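Local coordinates for protein amidase, hydantoinase/carbamoylase family (Paraburkholderia phymatum, PDB 6C0D) that probably hydrolyses N-carbamoyl-L-amino acids, as a zinc-binding homodimeric amidase of the peptidase M20 family, at residues A55-D60 with I111-G116; L22-T27 with R51-G56; A246-F251 with A288-Q293; E315-G318 with V322-E325; G331-V336 with D368-A373. One frame throughout, in Å; residues are numbered along the deposited sequence.

Contacts 1 and 2 share helix 45-60 on one flank of the molecule and meet through Asp24, whose carboxylate pairs with both arginines of contact 1; both are only partly buried. On the other side of the chain's centre, contacts 3 and 4 are buried in the domain that carries the dimer interface, where helices 244-262 and 299-317 cover one sheet and Ala247 packs on Trp316; the centres of contacts 1 and 3 are about 52 Å apart. Contact 3 is leucine against strand, contact 4 mainly hydrogen bonds between helix 299-317 and the strand that follows it. Contact 5, partly buried and nearest the chain's centre, joins a loop to a helix near the zinc ion through one weak polar bond and small apolar groups.

Contact 1 of 5, residues A55-D60 with I111-G116; sequences AGRMTD and IARALG. With EDO (1,2-ethanediol), chain L.
The guanidinium planes of Arg57 and Arg113 are turned 39° apart, and NH1 of Arg113 hangs over one face of the Arg57 group, 3.3 Å from Arg57 NH2. Water 1 lies over a face of the Arg57 group too, offset toward the rim. At the edge of that group, in its plane, OD2 of Asp60 takes a weak bond from Arg57 NH1 (3.3 Å), part of a salt bridge within the helix; O1 of an ethanediol also sits near the plane and receives a weak bond from NH2. The edge of the Arg113 group holds water 1, which accepts from Arg113 NH1 at 2.9 Å and donates to the backbone Arg57 O at 2.8 Å, so a single water links the two segments. Bends at chi2 (-60°) and chi3 (-82°) fold the Arg57 chain back so that the Arg57 side chain crosses that of Arg113 at about a right angle. The two cations are gathered round one anion: Arg57 NE and Arg113 NH1 form salt bridges to the two oxygens of Asp24 on helix 18-30, while Arg113 NH2 pairs with Glu110. Segments 55-60 and 111-116 are thus linked by water 1 and by Asp24 of a third helix, and the acids around the arginines probably offset the cost of bringing two positive groups this close.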
# COMPACT_ATOMS: atom_id res chain seq x y z
N ALA A 55 34.70 19.63 20.86
CA ALA A 55 34.97 20.82 21.65
C ALA A 55 36.45 20.92 21.97
O ALA A 55 37.02 22.02 21.99
CB ALA A 55 34.12 20.80 22.92
N GLY A 56 37.10 19.78 22.22
CA GLY A 56 38.53 19.79 22.45
C GLY A 56 39.32 20.26 21.24
O GLY A 56 40.29 21.01 21.37
N ARG A 57 38.90 19.82 20.05
CA ARG A 57 39.57 20.27 18.82
C ARG A 57 39.38 21.77 18.61
O ARG A 57 40.30 22.45 18.14
CB ARG A 57 39.04 19.50 17.60
CG ARG A 57 39.40 18.02 17.59
CD ARG A 57 40.93 17.83 17.60
NE ARG A 57 41.53 17.96 16.27
CZ ARG A 57 42.73 18.49 16.04
NH1 ARG A 57 43.46 18.97 17.05
NH2 ARG A 57 43.20 18.54 14.80
N MET A 58 38.18 22.28 18.90
CA MET A 58 37.96 23.72 18.82
C MET A 58 38.85 24.46 19.80
O MET A 58 39.40 25.52 19.48
CB MET A 58 36.50 24.04 19.10
CG MET A 58 35.53 23.51 18.04
SD MET A 58 33.83 23.88 18.53
CE MET A 58 32.89 23.30 17.14
N THR A 59 38.99 23.92 21.02
CA THR A 59 39.87 24.54 21.99
C THR A 59 41.31 24.52 21.50
O THR A 59 42.00 25.54 21.57
CB THR A 59 39.74 23.82 23.34
OG1 THR A 59 38.40 23.99 23.82
CG2 THR A 59 40.73 24.40 24.34
N ASP A 60 41.76 23.38 20.97
CA ASP A 60 43.10 23.29 20.39
C ASP A 60 43.31 24.36 19.33
O ASP A 60 44.42 24.89 19.18
CB ASP A 60 43.34 21.92 19.74
CG ASP A 60 43.35 20.78 20.75
OD1 ASP A 60 43.59 21.02 21.94
OD2 ASP A 60 43.14 19.63 20.30
N ILE A 111 38.70 25.86 8.48
CA ILE A 111 38.72 27.23 7.98
C ILE A 111 39.11 28.19 9.10
O ILE A 111 39.92 29.10 8.88
CB ILE A 111 37.37 27.59 7.36
CG1 ILE A 111 37.17 26.75 6.08
CG2 ILE A 111 37.31 29.10 7.02
CD1 ILE A 111 35.73 26.76 5.57
N ALA A 112 38.59 27.97 10.31
CA ALA A 112 39.02 28.80 11.44
C ALA A 112 40.52 28.67 11.67
O ALA A 112 41.22 29.67 11.86
CB ALA A 112 38.25 28.41 12.70
N ARG A 113 41.04 27.43 11.61
CA ARG A 113 42.47 27.22 11.78
C ARG A 113 43.25 27.93 10.68
O ARG A 113 44.20 28.67 10.96
CB ARG A 113 42.78 25.72 11.82
CG ARG A 113 42.34 25.04 13.14
CD ARG A 113 42.81 23.57 13.21
NE ARG A 113 42.23 22.75 12.14
CZ ARG A 113 41.61 21.59 12.32
NH1 ARG A 113 41.48 21.06 13.54
NH2 ARG A 113 41.13 20.93 11.27
N ALA A 114 42.86 27.71 9.43
CA ALA A 114 43.64 28.25 8.31
C ALA A 114 43.60 29.78 8.28
O ALA A 114 44.62 30.42 8.00
CB ALA A 114 43.13 27.66 6.99
N LEU A 115 42.45 30.39 8.56
CA LEU A 115 42.41 31.85 8.54
C LEU A 115 43.23 32.42 9.69
O LEU A 115 43.83 33.51 9.55
CB LEU A 115 40.97 32.37 8.60
CG LEU A 115 40.31 32.61 7.22
CD1 LEU A 115 40.29 31.34 6.38
CD2 LEU A 115 38.89 33.19 7.35
N GLY A 116 43.31 31.71 10.81
CA GLY A 116 44.14 32.14 11.92
C GLY A 116 45.62 32.01 11.64
O GLY A 116 46.43 32.73 12.24
C1 EDO L . 46.39 21.96 14.56
O1 EDO L . 45.95 20.64 14.95
C2 EDO L . 45.81 23.06 15.46
O2 EDO L . 44.93 22.51 16.45
O HOH W 1 42.24 22.04 16.11

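Contact 2 of 5, residues L22-T27 with R51-G56; sequences LDDLKT and RRWLAG
Asp23 O is gripped twice by Thr27, the residue that meets Trp53 across the contact: Thr27 N donates to it at 2.8 Å as a helical backbone bond, and Thr27 OG1 donates at 2.9 Å to the same Asp23 O from the opposite face of the carbonyl plane. The hydroxyl stands 38° out of that plane, away from any lone-pair direction. This second bond fixes the threonine rotation, with OG1 beside the backbone N, and turns the methyl toward helix 45-60. CG2 of Thr27 lies 3.4 Å from CE2 of Trp53, some 3.2 Å above the indole plane and displaced toward the ring's rim, with NE1 and CZ2 almost as near. The indole reaches across because Trp53 CG points away from its own backbone N (chi1 169°). At its far end Trp53 CH2 comes to 3.5 Å from the carbonyl Asp24 O, while Trp53 CZ2 lies 3.7 Å from Asp24 OD1; the carboxylate and ring planes are nearly perpendicular, 81° apart. Asp24 has its stronger partners elsewhere, in Arg57 and Arg113, so it is held in place independently of the tryptophan, and the ring of Phe31 meets the indole. Segments 22-27 and 51-56 are therefore joined by one indole laid between their backbones. The contact is essentially van der Waals: the Thr27 hydroxyl is engaged by Asp23 O and the Asp24 carboxylate by the two arginines, with at most a slight electrostatic gain where the ring C-H groups at CZ2 and CH2 approach the Asp24 oxygens.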
# COMPACT_ATOMS: atom_id res chain seq x y z
N LEU A 22 41.28 15.97 6.52
CA LEU A 22 40.84 14.59 6.38
C LEU A 22 40.99 13.80 7.68
O LEU A 22 40.15 12.96 8.01
CB LEU A 22 41.60 13.91 5.23
CG LEU A 22 41.15 14.49 3.89
CD1 LEU A 22 42.14 14.15 2.77
CD2 LEU A 22 39.76 13.98 3.56
N ASP A 23 42.08 14.05 8.43
CA ASP A 23 42.27 13.35 9.70
C ASP A 23 41.11 13.62 10.65
O ASP A 23 40.59 12.70 11.30
CB ASP A 23 43.59 13.76 10.37
CG ASP A 23 44.83 13.20 9.67
OD1 ASP A 23 44.70 12.40 8.71
OD2 ASP A 23 45.95 13.58 10.09
N ASP A 24 40.69 14.89 10.76
CA ASP A 24 39.56 15.23 11.63
C ASP A 24 38.25 14.61 11.13
O ASP A 24 37.44 14.14 11.93
CB ASP A 24 39.40 16.74 11.76
CG ASP A 24 40.37 17.36 12.78
OD1 ASP A 24 40.94 16.62 13.61
OD2 ASP A 24 40.52 18.59 12.75
N LEU A 25 38.02 14.63 9.81
CA LEU A 25 36.81 13.98 9.30
C LEU A 25 36.79 12.50 9.64
O LEU A 25 35.74 11.95 9.99
CB LEU A 25 36.69 14.17 7.78
CG LEU A 25 36.08 15.51 7.40
CD1 LEU A 25 36.21 15.68 5.90
CD2 LEU A 25 34.61 15.58 7.82
N LYS A 26 37.94 11.83 9.53
CA LYS A 26 37.98 10.40 9.81
C LYS A 26 37.90 10.12 11.30
O LYS A 26 37.33 9.10 11.69
CB LYS A 26 39.23 9.78 9.20
CG LYS A 26 39.22 9.87 7.68
CD LYS A 26 40.51 9.35 7.08
CE LYS A 26 40.52 9.52 5.57
NZ LYS A 26 41.77 8.98 4.97
N THR A 27 38.46 11.00 12.13
CA THR A 27 38.30 10.82 13.57
C THR A 27 36.84 10.98 13.99
O THR A 27 36.33 10.16 14.76
CB THR A 27 39.19 11.81 14.33
OG1 THR A 27 40.57 11.55 13.99
CG2 THR A 27 39.01 11.65 15.85
N ARG A 51 30.96 14.98 20.65
CA ARG A 51 30.88 16.41 20.94
C ARG A 51 32.00 16.84 21.88
O ARG A 51 32.55 17.94 21.72
CB ARG A 51 29.51 16.75 21.53
CG ARG A 51 28.42 16.68 20.49
CD ARG A 51 26.99 17.06 20.93
NE ARG A 51 26.16 16.60 19.84
CZ ARG A 51 25.85 17.32 18.76
NH1 ARG A 51 26.19 18.61 18.67
NH2 ARG A 51 25.16 16.75 17.79
N ARG A 52 32.34 16.01 22.86
CA ARG A 52 33.47 16.35 23.72
C ARG A 52 34.76 16.39 22.93
O ARG A 52 35.58 17.31 23.10
CB ARG A 52 33.56 15.35 24.88
CG ARG A 52 32.42 15.51 25.86
CD ARG A 52 32.40 14.41 26.91
NE ARG A 52 31.33 14.64 27.87
CZ ARG A 52 30.72 13.68 28.56
NH1 ARG A 52 31.09 12.42 28.39
NH2 ARG A 52 29.76 13.99 29.41
N TRP A 53 34.96 15.42 22.03
CA TRP A 53 36.14 15.45 21.17
C TRP A 53 36.16 16.72 20.33
O TRP A 53 37.18 17.42 20.26
CB TRP A 53 36.19 14.21 20.28
CG TRP A 53 37.23 14.33 19.20
CD1 TRP A 53 38.57 14.05 19.32
CD2 TRP A 53 37.03 14.77 17.85
NE1 TRP A 53 39.20 14.30 18.13
CE2 TRP A 53 38.28 14.73 17.21
CE3 TRP A 53 35.91 15.18 17.12
CZ2 TRP A 53 38.45 15.10 15.87
CZ3 TRP A 53 36.08 15.53 15.79
CH2 TRP A 53 37.34 15.49 15.18
N LEU A 54 35.02 17.05 19.72
CA LEU A 54 34.95 18.23 18.87
C LEU A 54 35.25 19.50 19.65
O LEU A 54 35.97 20.39 19.16
CB LEU A 54 33.57 18.32 18.22
CG LEU A 54 33.37 19.52 17.32
CD1 LEU A 54 34.33 19.43 16.12
CD2 LEU A 54 31.92 19.60 16.88
N ALA A 55 34.70 19.63 20.86
CA ALA A 55 34.97 20.82 21.65
C ALA A 55 36.45 20.92 21.97
O ALA A 55 37.02 22.02 21.99
CB ALA A 55 34.12 20.80 22.92
N GLY A 56 37.10 19.78 22.22
CA GLY A 56 38.53 19.79 22.45
C GLY A 56 39.32 20.26 21.24
O GLY A 56 40.29 21.01 21.37

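Contact 3 of 5, residues A246-F251 with A288-Q293; sequences AALVAF and AVLHLQ
Leu248 carries this contact alone on the helix side, thrusting both methyl groups at strand 283-296. CD1 touches down between two inward-facing residues of the strand: it is 3.8 Å from Ala288 CB and 3.6 Å from the carbonyl carbon Val289 C, so it rests on the peptide backbone where the small alanine lets it come close. Further along the strand, Leu290 CD2 lies 3.9 Å from the branch carbon Leu248 CG, the two leucines crossing at a slant. Leu248 extends with CG opposite its backbone N (chi1 -179°), whereas Leu290 has CG tucked between its N and carbonyl carbon (chi1 66°), which leaves CD2 beside the incoming side chain. A second shell closes round this group: Phe226 and Ile274, from the two strands flanking 283-296, touch Leu248, and Ile252 from the same helix covers Leu290. The short axes run 8.4 Å apart at an angle of 30°, so the helix segment runs in roughly the same direction as the strand, inclined to it. Gln293, further along the strand, hydrogen-bonds Ser282 of the second subunit, placing the layer at the dimer interface. A helix laid on an antiparallel sheet in this way, in a chain order of strand, helix, two strands, helix and strand, is the ferredoxin-like arrangement of the dimerisation domain of M20 peptidases.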
# COMPACT_ATOMS: atom_id res chain seq x y z
N ALA A 246 -8.97 2.86 -8.45
CA ALA A 246 -8.96 3.33 -9.83
C ALA A 246 -9.08 4.85 -9.89
O ALA A 246 -8.43 5.49 -10.73
CB ALA A 246 -10.11 2.69 -10.62
N ALA A 247 -9.91 5.43 -9.03
CA ALA A 247 -9.97 6.89 -8.93
C ALA A 247 -8.60 7.46 -8.56
O ALA A 247 -8.13 8.42 -9.17
CB ALA A 247 -11.02 7.30 -7.89
N LEU A 248 -7.95 6.87 -7.56
CA LEU A 248 -6.66 7.38 -7.12
C LEU A 248 -5.66 7.41 -8.27
O LEU A 248 -4.92 8.39 -8.46
CB LEU A 248 -6.13 6.51 -5.97
CG LEU A 248 -4.78 6.88 -5.34
CD1 LEU A 248 -4.71 6.33 -3.92
CD2 LEU A 248 -3.59 6.31 -6.15
N VAL A 249 -5.58 6.31 -9.03
CA VAL A 249 -4.61 6.20 -10.12
C VAL A 249 -4.91 7.22 -11.21
O VAL A 249 -4.01 7.85 -11.78
CB VAL A 249 -4.62 4.75 -10.66
CG1 VAL A 249 -4.06 4.67 -12.06
CG2 VAL A 249 -3.88 3.83 -9.70
N ALA A 250 -6.19 7.38 -11.53
CA ALA A 250 -6.57 8.39 -12.53
C ALA A 250 -6.21 9.79 -12.04
O ALA A 250 -5.76 10.64 -12.82
CB ALA A 250 -8.08 8.31 -12.80
N PHE A 251 -6.39 10.03 -10.75
CA PHE A 251 -6.12 11.36 -10.21
C PHE A 251 -4.63 11.69 -10.31
O PHE A 251 -4.27 12.84 -10.57
CB PHE A 251 -6.60 11.44 -8.77
CG PHE A 251 -6.75 12.87 -8.25
CD1 PHE A 251 -7.98 13.51 -8.27
CD2 PHE A 251 -5.64 13.58 -7.82
CE1 PHE A 251 -8.12 14.83 -7.81
CE2 PHE A 251 -5.77 14.91 -7.38
CZ PHE A 251 -7.00 15.52 -7.37
N ALA A 288 -9.13 4.54 -0.62
CA ALA A 288 -7.75 4.58 -1.09
C ALA A 288 -7.15 5.91 -0.66
O ALA A 288 -7.85 6.93 -0.61
CB ALA A 288 -7.67 4.42 -2.61
N VAL A 289 -5.85 5.92 -0.38
CA VAL A 289 -5.17 7.14 0.03
C VAL A 289 -3.78 7.17 -0.58
O VAL A 289 -3.10 6.14 -0.69
CB VAL A 289 -5.11 7.26 1.58
CG1 VAL A 289 -4.37 6.07 2.17
CG2 VAL A 289 -4.44 8.58 2.01
N LEU A 290 -3.37 8.36 -1.03
CA LEU A 290 -1.99 8.55 -1.46
C LEU A 290 -1.37 9.65 -0.62
O LEU A 290 -2.07 10.52 -0.09
CB LEU A 290 -1.88 8.90 -2.96
CG LEU A 290 -2.43 10.23 -3.52
CD1 LEU A 290 -1.51 11.45 -3.21
CD2 LEU A 290 -2.61 10.11 -5.02
N HIS A 291 -0.05 9.61 -0.50
CA HIS A 291 0.73 10.68 0.10
C HIS A 291 1.48 11.41 -1.01
O HIS A 291 2.13 10.76 -1.85
CB HIS A 291 1.70 10.12 1.13
CG HIS A 291 1.02 9.44 2.29
ND1 HIS A 291 1.65 9.19 3.48
CD2 HIS A 291 -0.24 8.96 2.42
CE1 HIS A 291 0.81 8.60 4.31
NE2 HIS A 291 -0.35 8.45 3.69
N LEU A 292 1.36 12.74 -1.04
CA LEU A 292 1.93 13.58 -2.07
C LEU A 292 2.84 14.61 -1.43
O LEU A 292 2.46 15.24 -0.43
CB LEU A 292 0.84 14.31 -2.87
CG LEU A 292 1.30 15.32 -3.92
CD1 LEU A 292 1.92 14.57 -5.11
CD2 LEU A 292 0.14 16.19 -4.38
N GLN A 293 4.03 14.79 -1.99
CA GLN A 293 4.94 15.85 -1.56
C GLN A 293 5.32 16.65 -2.79
O GLN A 293 5.42 16.09 -3.88
CB GLN A 293 6.20 15.27 -0.92
CG GLN A 293 7.18 16.32 -0.38
CD GLN A 293 8.43 15.65 0.15
OE1 GLN A 293 9.40 15.47 -0.58
NE2 GLN A 293 8.41 15.25 1.42

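Contact 4 of 5, residues E315-G318 with V322-E325; sequences EWNG and VRAE. With EDO (1,2-ethanediol), chain H.
In the second helical crossover of the ferredoxin-like dimerisation domain, a short loop leads from helix 299-317 to strand 323-328, and Trp316 and Asn317 bind the beginning of that strand. Asn317 lays its amide against the backbone of Ala324 and is held at both ends. Ala324 N donates to Asn317 OD1 at 2.9 Å, almost straight (177°) and on a lone pair in the amide plane, while Asn317 ND2 donates to Ala324 O, also at 2.9 Å. The two bonds fix the amide's flip and satisfy both polar backbone atoms of Ala324, whose neighbours Arg323 and Glu325 instead make backbone bonds to strand 210-227. Trp316, with CG opposite its backbone N (chi1 -178°), lies between the strand and helix 244-262, with His320 stacked on its ring. Its NE1 gives the shortest bond here, 2.7 Å from Trp316 NE1 to Val322 O; the acceptor lies in the indole plane although the N-H...O angle is bent to 147°. Next to that nitrogen, the ring carbon Trp316 CD1 rests 3.8 Å from the methyl Ala324 CB.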
# COMPACT_ATOMS: atom_id res chain seq x y z
N GLU A 315 -12.62 19.97 -9.12
CA GLU A 315 -13.07 19.49 -10.43
C GLU A 315 -13.45 18.01 -10.37
O GLU A 315 -14.49 17.60 -10.89
CB GLU A 315 -11.99 19.70 -11.48
CG GLU A 315 -11.70 21.15 -11.79
CD GLU A 315 -10.37 21.32 -12.51
OE1 GLU A 315 -9.85 20.30 -13.04
OE2 GLU A 315 -9.83 22.45 -12.53
N TRP A 316 -12.59 17.20 -9.75
CA TRP A 316 -12.89 15.78 -9.59
C TRP A 316 -14.25 15.60 -8.92
O TRP A 316 -15.10 14.83 -9.40
CB TRP A 316 -11.78 15.09 -8.78
CG TRP A 316 -12.04 13.63 -8.65
CD1 TRP A 316 -12.85 13.00 -7.72
CD2 TRP A 316 -11.55 12.60 -9.51
NE1 TRP A 316 -12.87 11.63 -7.96
CE2 TRP A 316 -12.09 11.37 -9.05
CE3 TRP A 316 -10.70 12.60 -10.62
CZ2 TRP A 316 -11.81 10.16 -9.68
CZ3 TRP A 316 -10.43 11.39 -11.25
CH2 TRP A 316 -10.98 10.19 -10.77
N ASN A 317 -14.49 16.31 -7.82
CA ASN A 317 -15.72 16.14 -7.06
C ASN A 317 -16.95 16.68 -7.78
O ASN A 317 -18.08 16.42 -7.33
CB ASN A 317 -15.56 16.82 -5.70
CG ASN A 317 -14.70 15.98 -4.78
OD1 ASN A 317 -14.64 14.77 -4.94
ND2 ASN A 317 -14.02 16.61 -3.83
N GLY A 318 -16.78 17.43 -8.86
CA GLY A 318 -17.91 17.85 -9.66
C GLY A 318 -18.24 16.89 -10.77
O GLY A 318 -19.09 17.19 -11.61
N VAL A 322 -16.60 8.51 -7.14
CA VAL A 322 -15.69 8.39 -6.00
C VAL A 322 -15.32 9.80 -5.53
O VAL A 322 -14.81 10.61 -6.31
CB VAL A 322 -14.43 7.59 -6.39
CG1 VAL A 322 -13.45 7.55 -5.23
CG2 VAL A 322 -14.79 6.15 -6.81
N ARG A 323 -15.56 10.09 -4.25
CA ARG A 323 -15.26 11.41 -3.71
C ARG A 323 -13.78 11.52 -3.35
O ARG A 323 -13.20 10.58 -2.83
CB ARG A 323 -16.11 11.69 -2.47
CG ARG A 323 -15.81 13.05 -1.83
CD ARG A 323 -16.82 13.37 -0.73
NE ARG A 323 -16.91 12.29 0.26
CZ ARG A 323 -16.19 12.24 1.37
NH1 ARG A 323 -15.31 13.20 1.64
NH2 ARG A 323 -16.34 11.23 2.22
N ALA A 324 -13.19 12.69 -3.63
CA ALA A 324 -11.81 12.99 -3.27
C ALA A 324 -11.76 13.97 -2.10
O ALA A 324 -12.59 14.88 -1.99
CB ALA A 324 -11.04 13.59 -4.46
N GLU A 325 -10.77 13.80 -1.23
CA GLU A 325 -10.69 14.60 -0.01
C GLU A 325 -9.23 14.94 0.26
O GLU A 325 -8.41 14.04 0.45
CB GLU A 325 -11.29 13.85 1.16
CG GLU A 325 -11.24 14.60 2.47
CD GLU A 325 -11.74 13.75 3.62
OE1 GLU A 325 -11.33 14.00 4.77
OE2 GLU A 325 -12.54 12.82 3.35
C1 EDO H . -16.36 7.86 -12.05
O1 EDO H . -17.68 8.18 -12.48
C2 EDO H . -16.43 7.20 -10.69
O2 EDO H . -15.35 7.66 -9.86

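Contact 5 of 5, residues G331-V336 with D368-A373; sequences GAEEPV and DAQVIA. With EDO (1,2-ethanediol), chain I.
The segment 331-336 belongs to the stretch that leads back from the ferredoxin-like dimerisation domain toward the catalytic domain of this M20 fold, and it meets helix 368-372 close to the metal site: the side chain of Gln370 lies about 10 Å from the bound zinc ion. Glu333 and Gln370 cross at about a right angle, their carboxylate and amide planes 84° apart. Gln370 NE2 donates to Glu333 OE1 over 3.4 Å, a weak bond with an N-H...O angle of only 138°. The glutamine gets there by an uncommon first torsion, CG lying between its backbone N and carbonyl carbon (chi1 82°), from which the rest of the chain runs out extended. Its other amide atom, OE1, takes a further weak bond from His367 N, so the amide is positioned by two slight interactions. Glu333 is also tied through its backbone to Ile219 of strand 210-227, and its side chain lies about 5 Å from a bound HEPES molecule. Further along, Val336 joins that same strand by backbone bonding to Ile216 and sets its two methyl groups over the helix. CG1 does most of the touching, and CG2 comes less close. Within the helix, Asp368 O accepts from both Val371 N (2.9 Å) and Ile372 N (3.1 Å). Ala373 O receives a hydrogen bond from an ethanediol O1, while on the loop-facing side Val336 CG1 packs 3.8 Å from Gln370 O and 3.7 Å from Ala373 CB.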
# COMPACT_ATOMS: atom_id res chain seq x y z
N GLY A 331 3.59 21.20 8.86
CA GLY A 331 4.99 21.38 8.56
C GLY A 331 5.32 21.89 7.17
O GLY A 331 6.44 21.66 6.71
N ALA A 332 4.39 22.56 6.50
CA ALA A 332 4.72 23.24 5.25
C ALA A 332 5.86 24.24 5.47
O ALA A 332 5.97 24.86 6.52
CB ALA A 332 3.49 23.97 4.71
N GLU A 333 6.69 24.41 4.45
CA GLU A 333 7.82 25.32 4.54
C GLU A 333 7.84 26.22 3.31
O GLU A 333 7.48 25.78 2.21
CB GLU A 333 9.15 24.55 4.67
CG GLU A 333 9.25 23.72 5.94
CD GLU A 333 10.50 22.82 5.98
OE1 GLU A 333 11.32 22.88 5.04
OE2 GLU A 333 10.65 22.06 6.96
N GLU A 334 8.24 27.50 3.49
CA GLU A 334 8.41 28.40 2.36
C GLU A 334 9.84 28.31 1.85
O GLU A 334 10.75 27.93 2.60
CB GLU A 334 8.10 29.84 2.78
CG GLU A 334 6.62 30.06 3.15
CD GLU A 334 5.70 29.62 2.03
OE1 GLU A 334 5.67 30.31 0.99
OE2 GLU A 334 5.05 28.56 2.15
N PRO A 335 10.08 28.65 0.58
CA PRO A 335 11.47 28.78 0.11
C PRO A 335 12.22 29.82 0.93
O PRO A 335 11.64 30.80 1.43
CB PRO A 335 11.32 29.25 -1.35
CG PRO A 335 9.86 28.84 -1.74
CD PRO A 335 9.09 29.01 -0.46
N VAL A 336 13.52 29.61 1.08
CA VAL A 336 14.38 30.50 1.86
C VAL A 336 15.59 30.81 0.99
O VAL A 336 16.38 29.91 0.68
CB VAL A 336 14.80 29.90 3.21
CG1 VAL A 336 15.83 30.81 3.90
CG2 VAL A 336 13.58 29.72 4.13
N ASP A 368 19.95 23.40 8.57
CA ASP A 368 19.98 24.46 9.58
C ASP A 368 20.04 25.85 8.94
O ASP A 368 19.51 26.82 9.51
CB ASP A 368 21.18 24.27 10.51
CG ASP A 368 21.00 23.09 11.43
OD1 ASP A 368 20.00 23.07 12.17
OD2 ASP A 368 21.85 22.17 11.39
N ALA A 369 20.68 25.98 7.78
CA ALA A 369 20.80 27.28 7.13
C ALA A 369 19.44 27.90 6.84
O ALA A 369 19.32 29.13 6.77
CB ALA A 369 21.59 27.16 5.83
N GLN A 370 18.40 27.08 6.64
CA GLN A 370 17.10 27.68 6.36
C GLN A 370 16.55 28.40 7.59
O GLN A 370 15.76 29.35 7.46
CB GLN A 370 16.11 26.61 5.88
CG GLN A 370 15.47 25.81 6.96
CD GLN A 370 14.73 24.62 6.41
OE1 GLN A 370 15.11 24.09 5.37
NE2 GLN A 370 13.68 24.18 7.10
N VAL A 371 16.92 27.94 8.79
CA VAL A 371 16.51 28.61 10.02
C VAL A 371 17.35 29.87 10.24
O VAL A 371 16.83 30.94 10.57
CB VAL A 371 16.64 27.64 11.21
CG1 VAL A 371 16.48 28.37 12.56
CG2 VAL A 371 15.62 26.50 11.09
N ILE A 372 18.67 29.74 10.08
CA ILE A 372 19.56 30.86 10.40
C ILE A 372 19.38 32.00 9.40
O ILE A 372 19.44 33.18 9.77
CB ILE A 372 21.01 30.34 10.46
CG1 ILE A 372 21.16 29.46 11.71
CG2 ILE A 372 22.03 31.51 10.48
CD1 ILE A 372 22.30 28.49 11.62
N ALA A 373 19.10 31.67 8.13
CA ALA A 373 19.00 32.67 7.07
C ALA A 373 17.90 33.69 7.32
O ALA A 373 17.94 34.79 6.75
CB ALA A 373 18.77 32.00 5.71
C1 EDO I . 18.68 37.96 7.40
O1 EDO I . 17.64 37.58 6.50
C2 EDO I . 19.38 39.22 6.88
O2 EDO I . 19.75 39.02 5.51